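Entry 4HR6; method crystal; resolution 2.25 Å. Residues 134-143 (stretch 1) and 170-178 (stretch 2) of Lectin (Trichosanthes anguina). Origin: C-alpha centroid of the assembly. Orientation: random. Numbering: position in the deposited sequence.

Stretch 1 (134-143) YVQPIIGSIV
Stretch 2 (170-178) EQSWALYSD

The most unusual feature of this contact is how its short antiparallel ladder is closed: at each end, where direct backbone pairing stops, a single water takes over. Water 1 donates to Val135 O (2.9 Å) and accepts from Ser177 N (3.2 Å); water 2 accepts from Ile142 N (3.0 Å) and donates to Gln171 O (2.6 Å). The rule is economical: where the chains separate, a water links the two backbones; water 2 does so at the next hydrogen-bonding position of the register, Ile142 and Gln171, while water 1 joins Ser177 to Val135, one residue off it.

Between the waters, strand 138-143 runs against strand 173-175 with 141° between their directions and a closest axis approach of 4.7 Å. The register pairs Ile138 with Leu175 (CA to CA 5.0 Å), Ile139 with Ala174 (CA to CA 4.6 Å) and Gly140 with Trp173 (CA to CA 5.5 Å). The first and last are hydrogen-bonded pairs. Ile138 N gives to Leu175 O at 3.0 Å and Leu175 N to Ile138 O at 2.9 Å; Gly140 N gives to Trp173 O at 3.0 Å and Trp173 N to Gly140 O at 2.9 Å. Beside the intervening non-hydrogen-bonded pair, Ile139 CA comes 3.3 Å from Trp173 O of the neighbouring Gly140-Trp173 pair, a CA-H...O contact with 149° at the hydrogen. Pro137 CA makes a second, more bent one with Leu175 O, at 3.1 Å and 125°.

Both strands are built mostly from ordinary beta torsions: Ile138 at -90/116, Ile139 at -89/132, Trp173 at -123/150, Ala174 at -119/121 and Leu175 at -96/117. Gly140 is nearly fully extended at -172/-178. Having no side chain, it contributes backbone alone, and its O lies at the edge of the indole, near the ring plane.

Ile138, Leu175 and Trp173 put their side chains on one face of the sheet. Ile138 (chi1 m, chi2 m) meets Leu175 (m, p) at CB to CB, 4.2 Å, and its end then leads away. Trp173 takes chi1 m with chi2 at 93°; Ile142 sets CD1 over one face of that indole, 4.1 Å from Trp173 CG. The CA-to-CB bond of Ile142 points sideways, and the extended m, t rotamer carries CD1 to the ring; a beta-branched residue suits the strand, and its apolar tip suits the indole face.

Ile139 and Ala174 occupy the other face. Ile139 (m, m) brings CD1 to 3.7 Å from Ala174 CB, while its CG2 lies 3.5 Å from Ser172 OG. The small alanine methyl also receives Pro137 CB at 4.3 Å.

Pro137, at -69/145 with its ring C-gamma exo, points toward the second stretch. It lacks an amide hydrogen to offer, yet its ring packs well: Pro137 CG sits 3.9 Å from the centroid of the Tyr176 ring, 20° off the normal, a CH-pi contact over the face. Tyr176 (chi1 -88°, chi2 62°) starts away from its partner, but its ring swings back. Altogether 551 Å² is buried, with Leu175, Trp173 and Pro137 the most heavily covered.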

ATOM      1  N   TYR C 134       5.302  14.083   0.217  1.00 43.62           N
ATOM      2  CA  TYR C 134       5.830  13.634   1.503  1.00 44.42           C
ATOM      3  C   TYR C 134       7.207  13.032   1.247  1.00 43.55           C
ATOM      4  O   TYR C 134       7.309  11.967   0.636  1.00 42.73           O
ATOM      5  CB  TYR C 134       4.884  12.617   2.136  1.00 41.68           C
ATOM      6  CG  TYR C 134       5.219  12.233   3.543  1.00 39.00           C
ATOM      7  CD1 TYR C 134       4.774  12.993   4.609  1.00 40.53           C
ATOM      8  CD2 TYR C 134       5.973  11.096   3.808  1.00 39.07           C
ATOM      9  CE1 TYR C 134       5.074  12.634   5.909  1.00 41.38           C
ATOM     10  CE2 TYR C 134       6.284  10.735   5.098  1.00 38.40           C
ATOM     11  CZ  TYR C 134       5.833  11.497   6.137  1.00 39.47           C
ATOM     12  OH  TYR C 134       6.139  11.124   7.414  1.00 44.06           O
ATOM     13  N   VAL C 135       8.255  13.723   1.703  1.00 42.96           N
ATOM     14  CA  VAL C 135       9.641  13.370   1.344  1.00 43.17           C
ATOM     15  C   VAL C 135      10.341  12.519   2.403  1.00 43.87           C
ATOM     16  O   VAL C 135      11.339  11.871   2.121  1.00 44.73           O
ATOM     17  CB  VAL C 135      10.508  14.624   1.037  1.00 43.98           C
ATOM     18  CG1 VAL C 135      10.053  15.297  -0.255  1.00 44.90           C
ATOM     19  CG2 VAL C 135      10.482  15.618   2.191  1.00 45.56           C
ATOM     20  N   GLN C 136       9.813  12.521   3.620  1.00 47.43           N
ATOM     21  CA  GLN C 136      10.417  11.783   4.696  1.00 47.33           C
ATOM     22  C   GLN C 136      10.436  10.270   4.449  1.00 47.20           C
ATOM     23  O   GLN C 136       9.654   9.730   3.637  1.00 40.81           O
ATOM     24  CB  GLN C 136       9.716  12.096   6.020  1.00 53.03           C
ATOM     25  CG  GLN C 136       9.907  13.535   6.481  1.00 57.45           C
ATOM     26  CD  GLN C 136       9.185  13.836   7.780  1.00 64.91           C
ATOM     27  OE1 GLN C 136       9.130  13.000   8.679  1.00 71.07           O
ATOM     28  NE2 GLN C 136       8.627  15.043   7.887  1.00 70.98           N
ATOM     29  N   PRO C 137      11.364   9.579   5.129  1.00 47.96           N
ATOM     30  CA  PRO C 137      11.381   8.121   5.101  1.00 46.87           C
ATOM     31  C   PRO C 137      10.174   7.552   5.850  1.00 44.57           C
ATOM     32  O   PRO C 137       9.746   8.127   6.857  1.00 41.82           O
ATOM     33  CB  PRO C 137      12.680   7.750   5.838  1.00 47.99           C
ATOM     34  CG  PRO C 137      13.453   9.019   5.989  1.00 50.76           C
ATOM     35  CD  PRO C 137      12.453  10.132   5.964  1.00 50.22           C
ATOM     36  N   ILE C 138       9.655   6.434   5.360  1.00 42.52           N
ATOM     37  CA  ILE C 138       8.534   5.755   5.999  1.00 45.15           C
ATOM     38  C   ILE C 138       9.084   4.746   7.001  1.00 45.08           C
ATOM     39  O   ILE C 138       9.740   3.780   6.609  1.00 42.78           O
ATOM     40  CB  ILE C 138       7.674   4.961   4.974  1.00 45.62           C
ATOM     41  CG1 ILE C 138       7.186   5.851   3.827  1.00 45.43           C
ATOM     42  CG2 ILE C 138       6.505   4.278   5.680  1.00 45.00           C
ATOM     43  CD1 ILE C 138       6.422   7.064   4.280  1.00 46.29           C
ATOM     44  N   ILE C 139       8.790   4.952   8.278  1.00 44.57           N
ATOM     45  CA  ILE C 139       9.226   4.044   9.332  1.00 42.77           C
ATOM     46  C   ILE C 139       8.229   2.927   9.571  1.00 44.05           C
ATOM     47  O   ILE C 139       7.042   3.182   9.766  1.00 44.87           O
ATOM     48  CB  ILE C 139       9.353   4.763  10.702  1.00 45.86           C
ATOM     49  CG1 ILE C 139      10.208   6.035  10.609  1.00 46.82           C
ATOM     50  CG2 ILE C 139       9.876   3.801  11.769  1.00 47.44           C
ATOM     51  CD1 ILE C 139      11.553   5.838   9.966  1.00 49.77           C
ATOM     52  N   GLY C 140       8.709   1.693   9.643  1.00 43.95           N
ATOM     53  CA  GLY C 140       7.874   0.613  10.142  1.00 43.83           C
ATOM     54  C   GLY C 140       8.586  -0.702  10.349  1.00 45.23           C
ATOM     55  O   GLY C 140       9.808  -0.799  10.169  1.00 43.97           O
ATOM     56  N   SER C 141       7.818  -1.709  10.764  1.00 41.29           N
ATOM     57  CA  SER C 141       8.301  -3.085  10.822  1.00 40.48           C
ATOM     58  C   SER C 141       7.966  -3.751   9.526  1.00 39.48           C
ATOM     59  O   SER C 141       7.050  -3.323   8.822  1.00 38.86           O
ATOM     60  CB  SER C 141       7.632  -3.862  11.954  1.00 43.59           C
ATOM     61  OG  SER C 141       7.789  -3.178  13.177  1.00 43.76           O
ATOM     62  N   ILE C 142       8.722  -4.791   9.198  1.00 36.96           N
ATOM     63  CA  ILE C 142       8.462  -5.574   8.017  1.00 36.80           C
ATOM     64  C   ILE C 142       8.127  -6.979   8.478  1.00 42.28           C
ATOM     65  O   ILE C 142       8.962  -7.643   9.112  1.00 43.29           O
ATOM     66  CB  ILE C 142       9.664  -5.596   7.078  1.00 36.88           C
ATOM     67  CG1 ILE C 142      10.028  -4.176   6.679  1.00 39.22           C
ATOM     68  CG2 ILE C 142       9.353  -6.437   5.858  1.00 36.35           C
ATOM     69  CD1 ILE C 142      11.334  -4.066   5.910  1.00 42.95           C
ATOM     70  N   VAL C 143       6.906  -7.424   8.151  1.00 41.18           N
ATOM     71  CA  VAL C 143       6.340  -8.650   8.687  1.00 39.42           C
ATOM     72  C   VAL C 143       6.285  -9.686   7.585  1.00 39.03           C
ATOM     73  O   VAL C 143       5.836  -9.403   6.498  1.00 37.82           O
ATOM     74  CB  VAL C 143       4.928  -8.405   9.270  1.00 41.49           C
ATOM     75  CG1 VAL C 143       4.377  -9.663   9.934  1.00 40.95           C
ATOM     76  CG2 VAL C 143       4.962  -7.265  10.278  1.00 42.51           C
ATOM     77  N   GLU C 170      15.677  -2.846  16.950  1.00 49.92           N
ATOM     78  CA  GLU C 170      16.315  -3.618  15.878  1.00 51.92           C
ATOM     79  C   GLU C 170      15.321  -4.076  14.819  1.00 48.96           C
ATOM     80  O   GLU C 170      15.724  -4.558  13.763  1.00 47.63           O
ATOM     81  CB  GLU C 170      17.007  -4.870  16.447  1.00 55.14           C
ATOM     82  CG  GLU C 170      18.209  -4.616  17.353  1.00 58.62           C
ATOM     83  CD  GLU C 170      17.837  -4.146  18.747  1.00 61.84           C
ATOM     84  OE1 GLU C 170      16.757  -4.519  19.249  1.00 62.81           O
ATOM     85  OE2 GLU C 170      18.631  -3.394  19.346  1.00 71.30           O
ATOM     86  N   GLN C 171      14.032  -3.969  15.138  1.00 49.33           N
ATOM     87  CA  GLN C 171      12.941  -4.371  14.249  1.00 50.94           C
ATOM     88  C   GLN C 171      12.335  -3.187  13.483  1.00 49.37           C
ATOM     89  O   GLN C 171      11.351  -3.355  12.762  1.00 47.88           O
ATOM     90  CB  GLN C 171      11.865  -5.117  15.057  1.00 51.22           C
ATOM     91  CG  GLN C 171      12.373  -6.448  15.609  1.00 53.23           C
ATOM     92  CD  GLN C 171      11.280  -7.353  16.145  1.00 54.79           C
ATOM     93  OE1 GLN C 171      10.175  -6.903  16.442  1.00 52.75           O
ATOM     94  NE2 GLN C 171      11.591  -8.648  16.280  1.00 52.29           N
ATOM     95  N   SER C 172      12.945  -2.008  13.614  1.00 46.59           N
ATOM     96  CA  SER C 172      12.440  -0.797  12.980  1.00 45.03           C
ATOM     97  C   SER C 172      13.308  -0.385  11.793  1.00 46.89           C
ATOM     98  O   SER C 172      14.543  -0.247  11.907  1.00 45.90           O
ATOM     99  CB  SER C 172      12.324   0.333  14.001  1.00 43.21           C
ATOM    100  OG  SER C 172      11.963   1.549  13.366  1.00 45.81           O
ATOM    101  N   TRP C 173      12.642  -0.203  10.655  1.00 47.17           N
ATOM    102  CA  TRP C 173      13.280   0.056   9.368  1.00 45.64           C
ATOM    103  C   TRP C 173      12.776   1.358   8.779  1.00 50.03           C
ATOM    104  O   TRP C 173      11.622   1.769   9.011  1.00 48.56           O
ATOM    105  CB  TRP C 173      12.993  -1.091   8.412  1.00 47.66           C
ATOM    106  CG  TRP C 173      13.444  -2.402   8.968  1.00 52.04           C
ATOM    107  CD1 TRP C 173      12.704  -3.289   9.683  1.00 54.19           C
ATOM    108  CD2 TRP C 173      14.762  -2.950   8.886  1.00 55.29           C
ATOM    109  NE1 TRP C 173      13.471  -4.374  10.042  1.00 56.39           N
ATOM    110  CE2 TRP C 173      14.744  -4.188   9.566  1.00 57.40           C
ATOM    111  CE3 TRP C 173      15.959  -2.515   8.303  1.00 54.42           C
ATOM    112  CZ2 TRP C 173      15.879  -4.999   9.676  1.00 56.35           C
ATOM    113  CZ3 TRP C 173      17.084  -3.324   8.404  1.00 55.36           C
ATOM    114  CH2 TRP C 173      17.036  -4.551   9.090  1.00 56.39           C
ATOM    115  N   ALA C 174      13.643   2.010   8.015  1.00 44.46           N
ATOM    116  CA  ALA C 174      13.319   3.269   7.393  1.00 42.17           C
ATOM    117  C   ALA C 174      13.406   3.105   5.892  1.00 43.00           C
ATOM    118  O   ALA C 174      14.455   2.727   5.363  1.00 40.12           O
ATOM    119  CB  ALA C 174      14.262   4.348   7.872  1.00 44.42           C
ATOM    120  N   LEU C 175      12.284   3.374   5.218  1.00 41.66           N
ATOM    121  CA  LEU C 175      12.189   3.262   3.766  1.00 41.86           C
ATOM    122  C   LEU C 175      12.424   4.631   3.114  1.00 42.25           C
ATOM    123  O   LEU C 175      11.656   5.573   3.313  1.00 42.75           O
ATOM    124  CB  LEU C 175      10.830   2.706   3.364  1.00 44.05           C
ATOM    125  CG  LEU C 175      10.569   1.211   3.581  1.00 46.91           C
ATOM    126  CD1 LEU C 175      10.935   0.740   4.984  1.00 47.67           C
ATOM    127  CD2 LEU C 175       9.104   0.920   3.304  1.00 47.04           C
ATOM    128  N   TYR C 176      13.491   4.723   2.331  1.00 43.00           N
ATOM    129  CA  TYR C 176      13.929   5.993   1.751  1.00 43.45           C
ATOM    130  C   TYR C 176      13.433   6.120   0.323  1.00 40.48           C
ATOM    131  O   TYR C 176      13.163   5.116  -0.349  1.00 37.10           O
ATOM    132  CB  TYR C 176      15.474   6.110   1.792  1.00 44.04           C
ATOM    133  CG  TYR C 176      16.016   6.709   3.070  1.00 42.57           C
ATOM    134  CD1 TYR C 176      15.803   6.090   4.286  1.00 44.26           C
ATOM    135  CD2 TYR C 176      16.752   7.899   3.058  1.00 44.34           C
ATOM    136  CE1 TYR C 176      16.278   6.629   5.469  1.00 42.52           C
ATOM    137  CE2 TYR C 176      17.234   8.448   4.238  1.00 45.28           C
ATOM    138  CZ  TYR C 176      16.992   7.802   5.442  1.00 46.41           C
ATOM    139  OH  TYR C 176      17.455   8.323   6.628  1.00 47.71           O
ATOM    140  N   SER C 177      13.350   7.370  -0.135  1.00 40.69           N
ATOM    141  CA  SER C 177      12.832   7.714  -1.459  1.00 39.79           C
ATOM    142  C   SER C 177      13.630   7.091  -2.586  1.00 40.92           C
ATOM    143  O   SER C 177      13.113   6.898  -3.683  1.00 40.83           O
ATOM    144  CB  SER C 177      12.823   9.237  -1.625  1.00 41.87           C
ATOM    145  OG  SER C 177      12.099   9.865  -0.572  1.00 41.67           O
ATOM    146  N   ASP C 178      14.896   6.768  -2.312  1.00 43.97           N
ATOM    147  CA  ASP C 178      15.763   6.119  -3.297  1.00 44.28           C
ATOM    148  C   ASP C 178      15.521   4.632  -3.422  1.00 42.36           C
ATOM    149  O   ASP C 178      16.147   3.978  -4.266  1.00 48.03           O
ATOM    150  CB  ASP C 178      17.253   6.383  -3.005  1.00 46.02           C
ATOM    151  CG  ASP C 178      17.670   5.970  -1.614  1.00 45.96           C
ATOM    152  OD1 ASP C 178      16.947   5.172  -0.976  1.00 48.65           O
ATOM    153  OD2 ASP C 178      18.717   6.473  -1.155  1.00 43.95           O
TER
HETATM  154  O   HOH W   1      13.167   9.593   2.117  1.00 45.82           O
HETATM  155  O   HOH W   2      10.582  -5.434  11.437  1.00 36.16           O